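PDB 5IRB: RTX-adhesin from Marinomonas primoryensis, which is a giant calcium-binding adhesin that ties its Antarctic bacterium to ice and diatoms, this fragment probably serving in its retention at the cell surface. Local coordinates for residues K107-V116 with V186-N196; E129-V140 with K167-L178. One frame throughout, in Å; residues are numbered along the deposited sequence.

Contact 1: residues K107-V116 with V186-N196; sequences KTSSRATIRV and VSVTGQDSAGN. With CA (calcium ion), chain I.
Ile114 and Val186 meet where two sheets of a beta-sandwich domain pack face to face. CD1 of Ile114 lies 3.5 Å from CG1 of Val186, the two side chains crossing at about a right angle. Both chi1 (-177°) and chi2 (164°) of Ile114 are extended, which carries CD1 out to Val186. Nearby, CG2 of Val116 rests 3.6 Å from CG2 of Val186, and CG1 of Val188 lies against CB of Ile114. The strand axes come no closer than 7.0 Å, and no backbone hydrogen bond joins the two segments.

Beyond the strands the contact turns polar. Asp192 OD2 accepts the Ser110 hydroxyl (OG to OD2 2.6 Å) on its anti lone pair. Asn196 ND2 gives a bond to Lys107 O, 2.7 Å away and 44° out of the carbonyl plane.

Asp192 opens a type I turn that ends at Gly195. Its OD2 takes Asn196 ND2 on the syn lone pair, and its OD1 takes the backbone N of Asn196 from above the carboxylate plane. Asn196 OD1 is held by the backbone N of Ala23, which links this end to the preceding calcium-binding region. Trp169 also touches Ile114, Val116 and Val186. A calcium ion with five waters sits on Gln191 O, 2.2 Å away.

Contact 2: residues E129-V140 with K167-L178; sequences ESNSTITVSGRV and KTWSVGVSGSDL. With CA (calcium ion), chain F.
Val136 and Val171 form a hydrogen-bonded pair in an antiparallel strand pairing of the beta-sandwich. Strand 168-174 is at the edge of its three-stranded sheet, with strand 133-142 in the middle. Backbone bonds run both ways at Ile134 with Val173, Val136 with Val171 and Gly138 with Trp169. The bonds of the last pair are longer, 3.1 Å for both Gly138 N to Trp169 O and Trp169 N to Gly138 O. Val140 N to Lys167 O closes one end, and Gly175 N to Ser132 O closes the other.

Apolar packing covers the face that carries Ile134, Val136 and Trp169. CG2 of Val136 lies 3.6 Å from CG2 of Val173. CD1 of Leu178, from the short helix after the strand, reaches CB of Ile134 at 3.7 Å. The Trp169 ring folds across the neighbouring strand, because chi1 (55°) places CG between its backbone N and carbonyl carbon. One ring face covers the backbone of Ser137 and Gly138. Gly138 has no side chain, which lets the ring lie close over its backbone. CA of Gly138 makes a CH-pi contact 4.0 Å from the centroid of the five-membered ring. Strand 149-154 touches Trp169 through Val150 and Met152.

At the strand end, Lys167 CB lies over the centre of one face of the Arg139 guanidinium. Lys167 NZ itself bonds to Ala144 O.

Polar and metal contacts gather at the helix end. Ser174 is the N-cap, its OG accepting a weak bond from Asp177 N. CA of Gly175 makes a CA-H...O contact with Glu129 O, 3.5 Å away. The carboxylate of Glu129 chelates a calcium ion completed by Thr120, Asp122, Val124 and two waters. Glu129 OE1 and OE2 each stand 2.5 Å from the metal.

Overall arrangement
Both contacts lie in the middle domain of this three-domain fragment, their centres about 23 Å apart. Segment 107-116 comes first along the chain, then 129-140, 167-178 and 186-196, so contact 1 encloses contact 2 in sequence. Strands 112-116 and 133-142 are neighbours in the three-stranded sheet, and Arg115 N probably bonds to Arg139 O, 3.0 Å away. Contact 2 pairs two of the three strands of that sheet, while contact 1 packs it against the opposing sheet through strand 183-191, which follows helix 175-180. Contact 1 lies toward the preceding domain, near its calcium site at Asp18 and Val20. Contact 2 holds Glu129 of another calcium site, consistent with calcium stiffening the extended chain.

Contact 1: residues K107-V116 with V186-N196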
loop_
_atom_site.group_PDB
_atom_site.type_symbol
_atom_site.label_atom_id
_atom_site.label_comp_id
_atom_site.label_asym_id
_atom_site.label_seq_id
_atom_site.Cartn_x
_atom_site.Cartn_y
_atom_site.Cartn_z
ATOM N N LYS A 107 27.023 4.384 1.856
ATOM C CA LYS A 107 25.574 4.334 1.650
ATOM C C LYS A 107 25.221 2.996 1.036
ATOM O O LYS A 107 25.185 2.859 -0.181
ATOM C CB LYS A 107 25.121 5.476 0.737
ATOM C CG LYS A 107 23.600 5.644 0.588
ATOM C CD LYS A 107 22.889 5.969 1.887
ATOM C CE LYS A 107 21.376 6.117 1.650
ATOM N NZ LYS A 107 21.095 7.176 0.625
ATOM N N THR A 108 24.984 2.001 1.882
ATOM C CA THR A 108 24.805 0.655 1.386
ATOM C C THR A 108 23.353 0.175 1.398
ATOM O O THR A 108 23.059 -0.893 0.867
ATOM C CB THR A 108 25.621 -0.320 2.225
ATOM O OG1 THR A 108 25.256 -0.138 3.597
ATOM C CG2 THR A 108 27.130 -0.056 2.062
ATOM N N SER A 109 22.455 0.954 1.994
ATOM C CA SER A 109 21.027 0.716 1.815
ATOM C C SER A 109 20.192 1.973 2.020
ATOM O O SER A 109 20.701 3.021 2.417
ATOM C CB SER A 109 20.535 -0.386 2.759
ATOM O OG SER A 109 20.745 -0.020 4.108
ATOM N N SER A 110 18.900 1.852 1.724
ATOM C CA SER A 110 17.955 2.949 1.867
ATOM C C SER A 110 16.647 2.343 2.353
ATOM O O SER A 110 16.467 1.128 2.298
ATOM C CB SER A 110 17.757 3.721 0.563
ATOM O OG SER A 110 18.842 4.613 0.341
ATOM N N ARG A 111 15.757 3.177 2.869
ATOM C CA ARG A 111 14.510 2.659 3.430
ATOM C C ARG A 111 13.342 3.213 2.656
ATOM O O ARG A 111 13.286 4.408 2.350
ATOM C CB ARG A 111 14.364 3.024 4.901
ATOM C CG ARG A 111 15.460 2.450 5.792
ATOM C CD ARG A 111 15.552 3.231 7.106
ATOM N NE ARG A 111 14.387 2.888 7.910
ATOM C CZ ARG A 111 13.738 3.714 8.728
ATOM N NH1 ARG A 111 14.148 4.973 8.902
ATOM N NH2 ARG A 111 12.680 3.260 9.393
ATOM N N ALA A 112 12.401 2.330 2.351
ATOM C CA ALA A 112 11.202 2.701 1.612
ATOM C C ALA A 112 9.982 2.212 2.382
ATOM O O ALA A 112 9.965 1.084 2.882
ATOM C CB ALA A 112 11.216 2.103 0.232
ATOM N N THR A 113 8.969 3.064 2.483
ATOM C CA THR A 113 7.735 2.654 3.133
ATOM C C THR A 113 6.583 2.716 2.125
ATOM O O THR A 113 6.672 3.394 1.105
ATOM C CB THR A 113 7.392 3.528 4.347
ATOM O OG1 THR A 113 7.214 4.891 3.938
ATOM C CG2 THR A 113 8.487 3.436 5.436
ATOM N N ILE A 114 5.466 2.068 2.471
ATOM C CA ILE A 114 4.250 2.127 1.642
ATOM C C ILE A 114 3.049 1.946 2.571
ATOM O O ILE A 114 3.108 1.185 3.535
ATOM C CB ILE A 114 4.269 1.069 0.508
ATOM C CG1 ILE A 114 3.026 1.180 -0.389
ATOM C CG2 ILE A 114 4.453 -0.325 1.077
ATOM C CD1 ILE A 114 3.162 0.455 -1.722
ATOM N N ARG A 115 2.005 2.734 2.339
ATOM C CA ARG A 115 0.724 2.475 2.994
ATOM C C ARG A 115 -0.381 2.330 1.929
ATOM O O ARG A 115 -0.283 2.875 0.818
ATOM C CB ARG A 115 0.377 3.589 3.994
ATOM C CG ARG A 115 0.107 4.938 3.344
ATOM C CD ARG A 115 -0.012 6.074 4.351
ATOM N NE ARG A 115 -0.789 7.197 3.815
ATOM C CZ ARG A 115 -0.331 8.443 3.651
ATOM N NH1 ARG A 115 -1.137 9.380 3.158
ATOM N NH2 ARG A 115 0.917 8.762 3.986
ATOM N N VAL A 116 -1.425 1.593 2.291
ATOM C CA VAL A 116 -2.597 1.382 1.450
ATOM C C VAL A 116 -3.847 1.890 2.171
ATOM O O VAL A 116 -4.087 1.547 3.331
ATOM C CB VAL A 116 -2.774 -0.097 1.083
ATOM C CG1 VAL A 116 -4.004 -0.292 0.185
ATOM C CG2 VAL A 116 -1.527 -0.613 0.385
ATOM N N VAL A 186 1.187 -5.405 -0.673
ATOM C CA VAL A 186 1.502 -4.359 -1.637
ATOM C C VAL A 186 2.957 -3.926 -1.456
ATOM O O VAL A 186 3.386 -3.690 -0.329
ATOM C CB VAL A 186 0.580 -3.149 -1.461
ATOM C CG1 VAL A 186 0.865 -2.107 -2.504
ATOM C CG2 VAL A 186 -0.882 -3.604 -1.593
ATOM N N SER A 187 3.712 -3.826 -2.549
ATOM C CA SER A 187 5.125 -3.442 -2.453
ATOM C C SER A 187 5.501 -2.288 -3.338
ATOM O O SER A 187 4.900 -2.083 -4.402
ATOM C CB SER A 187 6.032 -4.603 -2.834
ATOM O OG SER A 187 5.826 -5.705 -1.988
ATOM N N VAL A 188 6.579 -1.614 -2.944
ATOM C CA VAL A 188 7.162 -0.563 -3.744
ATOM C C VAL A 188 8.622 -0.952 -3.894
ATOM O O VAL A 188 9.288 -1.304 -2.926
ATOM C CB VAL A 188 7.020 0.866 -3.116
ATOM C CG1 VAL A 188 7.616 0.965 -1.703
ATOM C CG2 VAL A 188 7.678 1.892 -4.021
ATOM N N THR A 189 9.116 -0.924 -5.121
ATOM C CA THR A 189 10.506 -1.227 -5.350
ATOM C C THR A 189 11.161 -0.106 -6.153
ATOM O O THR A 189 10.497 0.601 -6.909
ATOM C CB THR A 189 10.637 -2.561 -6.087
ATOM O OG1 THR A 189 9.975 -2.437 -7.350
ATOM C CG2 THR A 189 9.935 -3.671 -5.306
ATOM N N GLY A 190 12.463 0.051 -5.987
ATOM C CA GLY A 190 13.190 1.044 -6.744
ATOM C C GLY A 190 14.665 1.025 -6.414
ATOM O O GLY A 190 15.158 0.056 -5.846
ATOM N N GLN A 191 15.351 2.123 -6.697
ATOM C CA GLN A 191 16.793 2.181 -6.484
ATOM C C GLN A 191 17.212 3.534 -5.930
ATOM O O GLN A 191 16.756 4.557 -6.419
ATOM C CB GLN A 191 17.478 1.931 -7.819
ATOM C CG GLN A 191 18.736 1.150 -7.788
ATOM C CD GLN A 191 19.237 0.890 -9.194
ATOM O OE1 GLN A 191 20.066 1.636 -9.722
ATOM N NE2 GLN A 191 18.707 -0.157 -9.823
ATOM N N ASP A 192 18.086 3.567 -4.934
ATOM C CA ASP A 192 18.455 4.852 -4.370
ATOM C C ASP A 192 19.539 5.532 -5.220
ATOM O O ASP A 192 19.991 4.956 -6.207
ATOM C CB ASP A 192 18.851 4.693 -2.887
ATOM C CG ASP A 192 20.202 3.994 -2.660
ATOM O OD1 ASP A 192 21.024 3.804 -3.603
ATOM O OD2 ASP A 192 20.424 3.621 -1.477
ATOM N N SER A 193 19.943 6.747 -4.860
ATOM C CA SER A 193 20.902 7.488 -5.694
ATOM C C SER A 193 22.286 6.845 -5.761
ATOM O O SER A 193 23.081 7.166 -6.654
ATOM C CB SER A 193 21.073 8.926 -5.195
ATOM O OG SER A 193 21.624 8.942 -3.888
ATOM N N ALA A 194 22.592 5.965 -4.815
ATOM C CA ALA A 194 23.866 5.243 -4.853
ATOM C C ALA A 194 23.739 3.927 -5.601
ATOM O O ALA A 194 24.706 3.189 -5.707
ATOM C CB ALA A 194 24.385 5.000 -3.449
ATOM N N GLY A 195 22.549 3.614 -6.098
ATOM C CA GLY A 195 22.360 2.386 -6.851
ATOM C C GLY A 195 21.857 1.192 -6.039
ATOM O O GLY A 195 21.712 0.086 -6.575
ATOM N N ASN A 196 21.557 1.387 -4.758
ATOM C CA ASN A 196 21.124 0.248 -3.981
ATOM C C ASN A 196 19.659 0.001 -4.260
ATOM O O ASN A 196 18.841 0.935 -4.209
ATOM C CB ASN A 196 21.324 0.481 -2.487
ATOM C CG ASN A 196 22.760 0.788 -2.135
ATOM O OD1 ASN A 196 23.681 0.027 -2.474
ATOM N ND2 ASN A 196 22.965 1.910 -1.457
HETATM CA CA CA I . 15.768 5.995 -7.780
HETATM O O HOH W 1 14.149 4.192 -7.855
HETATM O O HOH W 2 17.332 7.902 -6.876
HETATM O O HOH W 3 16.550 4.962 -9.894
HETATM O O HOH W 4 14.280 7.455 -8.427
HETATM O O HOH W 5 14.771 6.575 -5.676
#

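Contact 2: residues E129-V140 with K167-L178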
loop_
_atom_site.group_PDB
_atom_site.type_symbol
_atom_site.label_atom_id
_atom_site.label_comp_id
_atom_site.label_asym_id
_atom_site.label_seq_id
_atom_site.Cartn_x
_atom_site.Cartn_y
_atom_site.Cartn_z
ATOM N N GLU A 129 -20.043 -3.464 -5.241
ATOM C CA GLU A 129 -18.641 -3.107 -5.428
ATOM C C GLU A 129 -17.901 -4.312 -5.990
ATOM O O GLU A 129 -16.955 -4.171 -6.765
ATOM C CB GLU A 129 -18.034 -2.645 -4.095
ATOM C CG GLU A 129 -18.535 -1.258 -3.613
ATOM C CD GLU A 129 -18.289 -1.002 -2.109
ATOM O OE1 GLU A 129 -18.191 -2.003 -1.358
ATOM O OE2 GLU A 129 -18.183 0.187 -1.689
ATOM N N SER A 130 -18.383 -5.500 -5.648
ATOM C CA SER A 130 -17.768 -6.735 -6.104
ATOM C C SER A 130 -17.983 -6.972 -7.587
ATOM O O SER A 130 -17.321 -7.824 -8.172
ATOM C CB SER A 130 -18.328 -7.914 -5.325
ATOM O OG SER A 130 -19.590 -8.268 -5.851
ATOM N N ASN A 131 -18.896 -6.229 -8.204
ATOM C CA ASN A 131 -19.094 -6.345 -9.646
ATOM C C ASN A 131 -18.649 -5.093 -10.379
ATOM O O ASN A 131 -19.143 -4.803 -11.475
ATOM C CB ASN A 131 -20.564 -6.626 -9.979
ATOM C CG ASN A 131 -21.000 -8.020 -9.572
ATOM O OD1 ASN A 131 -20.616 -9.018 -10.193
ATOM N ND2 ASN A 131 -21.821 -8.096 -8.528
ATOM N N SER A 132 -17.711 -4.361 -9.775
ATOM C CA SER A 132 -17.263 -3.099 -10.324
ATOM C C SER A 132 -15.754 -3.003 -10.281
ATOM O O SER A 132 -15.077 -3.835 -9.681
ATOM C CB SER A 132 -17.838 -1.922 -9.547
ATOM O OG SER A 132 -19.256 -1.877 -9.648
ATOM N N THR A 133 -15.241 -1.929 -10.850
ATOM C CA THR A 133 -13.835 -1.600 -10.671
ATOM C C THR A 133 -13.678 -0.836 -9.365
ATOM O O THR A 133 -14.360 0.160 -9.149
ATOM C CB THR A 133 -13.312 -0.785 -11.848
ATOM O OG1 THR A 133 -13.344 -1.598 -13.021
ATOM C CG2 THR A 133 -11.848 -0.314 -11.576
ATOM N N ILE A 134 -12.766 -1.277 -8.506
ATOM C CA ILE A 134 -12.492 -0.578 -7.258
ATOM C C ILE A 134 -11.050 -0.021 -7.255
ATOM O O ILE A 134 -10.109 -0.739 -7.576
ATOM C CB ILE A 134 -12.671 -1.507 -6.054
ATOM C CG1 ILE A 134 -14.131 -1.955 -5.915
ATOM C CG2 ILE A 134 -12.234 -0.841 -4.778
ATOM C CD1 ILE A 134 -14.270 -3.139 -4.984
ATOM N N THR A 135 -10.909 1.259 -6.918
ATOM C CA THR A 135 -9.603 1.906 -6.809
ATOM C C THR A 135 -8.831 1.462 -5.571
ATOM O O THR A 135 -9.316 1.594 -4.435
ATOM C CB THR A 135 -9.720 3.434 -6.718
ATOM O OG1 THR A 135 -10.375 3.949 -7.875
ATOM C CG2 THR A 135 -8.299 4.066 -6.605
ATOM N N VAL A 136 -7.623 0.946 -5.777
ATOM C CA VAL A 136 -6.737 0.697 -4.653
ATOM C C VAL A 136 -5.662 1.761 -4.699
ATOM O O VAL A 136 -4.998 1.934 -5.721
ATOM C CB VAL A 136 -6.111 -0.707 -4.706
ATOM C CG1 VAL A 136 -5.172 -0.913 -3.516
ATOM C CG2 VAL A 136 -7.216 -1.768 -4.692
ATOM N N SER A 137 -5.495 2.491 -3.600
ATOM C CA SER A 137 -4.581 3.627 -3.599
ATOM C C SER A 137 -3.808 3.700 -2.287
ATOM O O SER A 137 -4.118 3.005 -1.315
ATOM C CB SER A 137 -5.346 4.937 -3.860
ATOM O OG SER A 137 -6.173 5.295 -2.745
ATOM N N GLY A 138 -2.800 4.556 -2.266
ATOM C CA GLY A 138 -1.944 4.671 -1.105
ATOM C C GLY A 138 -0.890 5.713 -1.364
ATOM O O GLY A 138 -1.024 6.519 -2.283
ATOM N N ARG A 139 0.151 5.713 -0.534
ATOM C CA ARG A 139 1.263 6.628 -0.725
ATOM C C ARG A 139 2.538 5.851 -0.418
ATOM O O ARG A 139 2.476 4.797 0.193
ATOM C CB ARG A 139 1.098 7.861 0.170
ATOM C CG ARG A 139 1.951 9.070 -0.241
ATOM C CD ARG A 139 2.015 10.080 0.895
ATOM N NE ARG A 139 2.864 11.240 0.608
ATOM C CZ ARG A 139 4.202 11.239 0.653
ATOM N NH1 ARG A 139 4.857 10.116 0.940
ATOM N NH2 ARG A 139 4.897 12.359 0.394
ATOM N N VAL A 140 3.691 6.354 -0.844
ATOM C CA VAL A 140 4.966 5.748 -0.439
ATOM C C VAL A 140 5.748 6.779 0.375
ATOM O O VAL A 140 5.439 7.976 0.335
ATOM C CB VAL A 140 5.787 5.243 -1.645
ATOM C CG1 VAL A 140 5.044 4.123 -2.375
ATOM C CG2 VAL A 140 6.081 6.365 -2.603
ATOM N N LYS A 167 4.050 11.272 -4.800
ATOM C CA LYS A 167 4.284 10.035 -4.040
ATOM C C LYS A 167 3.016 9.245 -3.687
ATOM O O LYS A 167 3.088 8.225 -3.006
ATOM C CB LYS A 167 5.097 10.292 -2.761
ATOM C CG LYS A 167 6.529 10.854 -3.013
ATOM C CD LYS A 167 7.436 10.377 -1.881
ATOM C CE LYS A 167 8.871 10.769 -2.070
ATOM N NZ LYS A 167 9.661 10.343 -0.884
ATOM N N THR A 168 1.863 9.684 -4.175
ATOM C CA THR A 168 0.696 8.818 -4.139
ATOM C C THR A 168 0.711 7.867 -5.327
ATOM O O THR A 168 1.570 7.973 -6.220
ATOM C CB THR A 168 -0.620 9.609 -4.144
ATOM O OG1 THR A 168 -0.755 10.297 -5.390
ATOM C CG2 THR A 168 -0.641 10.610 -2.980
ATOM N N TRP A 169 -0.185 6.882 -5.279
ATOM C CA TRP A 169 -0.322 5.914 -6.350
ATOM C C TRP A 169 -1.750 5.393 -6.298
ATOM O O TRP A 169 -2.350 5.379 -5.234
ATOM C CB TRP A 169 0.679 4.762 -6.225
ATOM C CG TRP A 169 0.646 4.035 -4.928
ATOM C CD1 TRP A 169 1.432 4.267 -3.819
ATOM C CD2 TRP A 169 -0.240 2.981 -4.571
ATOM N NE1 TRP A 169 1.100 3.397 -2.803
ATOM C CE2 TRP A 169 0.047 2.594 -3.238
ATOM C CE3 TRP A 169 -1.276 2.305 -5.246
ATOM C CZ2 TRP A 169 -0.641 1.581 -2.566
ATOM C CZ3 TRP A 169 -1.970 1.289 -4.580
ATOM C CH2 TRP A 169 -1.649 0.938 -3.263
ATOM N N SER A 170 -2.290 4.956 -7.427
ATOM C CA SER A 170 -3.559 4.241 -7.383
ATOM C C SER A 170 -3.666 3.345 -8.584
ATOM O O SER A 170 -3.039 3.592 -9.612
ATOM C CB SER A 170 -4.744 5.209 -7.349
ATOM O OG SER A 170 -4.806 5.954 -8.551
ATOM N N VAL A 171 -4.473 2.302 -8.457
ATOM C CA VAL A 171 -4.679 1.388 -9.567
ATOM C C VAL A 171 -6.075 0.752 -9.449
ATOM O O VAL A 171 -6.549 0.451 -8.341
ATOM C CB VAL A 171 -3.569 0.312 -9.608
ATOM C CG1 VAL A 171 -3.595 -0.554 -8.375
ATOM C CG2 VAL A 171 -3.675 -0.530 -10.861
ATOM N N GLY A 172 -6.738 0.603 -10.588
ATOM C CA GLY A 172 -8.057 -0.004 -10.648
ATOM C C GLY A 172 -7.957 -1.511 -10.519
ATOM O O GLY A 172 -7.198 -2.156 -11.233
ATOM N N VAL A 173 -8.702 -2.076 -9.585
ATOM C CA VAL A 173 -8.667 -3.516 -9.342
ATOM C C VAL A 173 -10.095 -4.051 -9.523
ATOM O O VAL A 173 -11.052 -3.357 -9.219
ATOM C CB VAL A 173 -8.133 -3.815 -7.927
ATOM C CG1 VAL A 173 -8.403 -5.263 -7.498
ATOM C CG2 VAL A 173 -6.623 -3.451 -7.839
ATOM N N SER A 174 -10.240 -5.267 -10.022
ATOM C CA SER A 174 -11.570 -5.828 -10.189
ATOM C C SER A 174 -12.177 -6.232 -8.839
ATOM O O SER A 174 -11.551 -6.924 -8.034
ATOM C CB SER A 174 -11.530 -7.016 -11.138
ATOM O OG SER A 174 -11.091 -8.167 -10.450
ATOM N N GLY A 175 -13.393 -5.751 -8.592
ATOM C CA GLY A 175 -14.181 -6.143 -7.429
ATOM C C GLY A 175 -14.214 -7.628 -7.123
ATOM O O GLY A 175 -14.192 -8.028 -5.963
ATOM N N SER A 176 -14.262 -8.459 -8.153
ATOM C CA SER A 176 -14.359 -9.891 -7.908
ATOM C C SER A 176 -13.065 -10.472 -7.344
ATOM O O SER A 176 -13.118 -11.408 -6.544
ATOM C CB SER A 176 -14.764 -10.631 -9.187
ATOM O OG SER A 176 -14.070 -10.132 -10.317
ATOM N N ASP A 177 -11.905 -9.924 -7.730
ATOM C CA ASP A 177 -10.670 -10.339 -7.069
ATOM C C ASP A 177 -10.689 -9.919 -5.610
ATOM O O ASP A 177 -10.366 -10.703 -4.726
ATOM C CB ASP A 177 -9.416 -9.778 -7.775
ATOM C CG ASP A 177 -9.206 -10.394 -9.142
ATOM O OD1 ASP A 177 -9.589 -11.578 -9.319
ATOM O OD2 ASP A 177 -8.666 -9.705 -10.031
ATOM N N LEU A 178 -11.089 -8.684 -5.358
ATOM C CA LEU A 178 -11.144 -8.186 -3.993
ATOM C C LEU A 178 -12.186 -8.939 -3.172
ATOM O O LEU A 178 -12.005 -9.127 -1.973
ATOM C CB LEU A 178 -11.427 -6.678 -3.981
ATOM C CG LEU A 178 -10.240 -5.817 -4.464
ATOM C CD1 LEU A 178 -10.647 -4.384 -4.798
ATOM C CD2 LEU A 178 -9.131 -5.813 -3.414
HETATM CA CA CA F . -17.669 -0.532 0.654
HETATM O O HOH W 6 -15.740 -7.205 -10.799
HETATM O O HOH W 7 -18.134 1.379 0.447
HETATM O O HOH W 8 -19.841 -1.119 1.816
#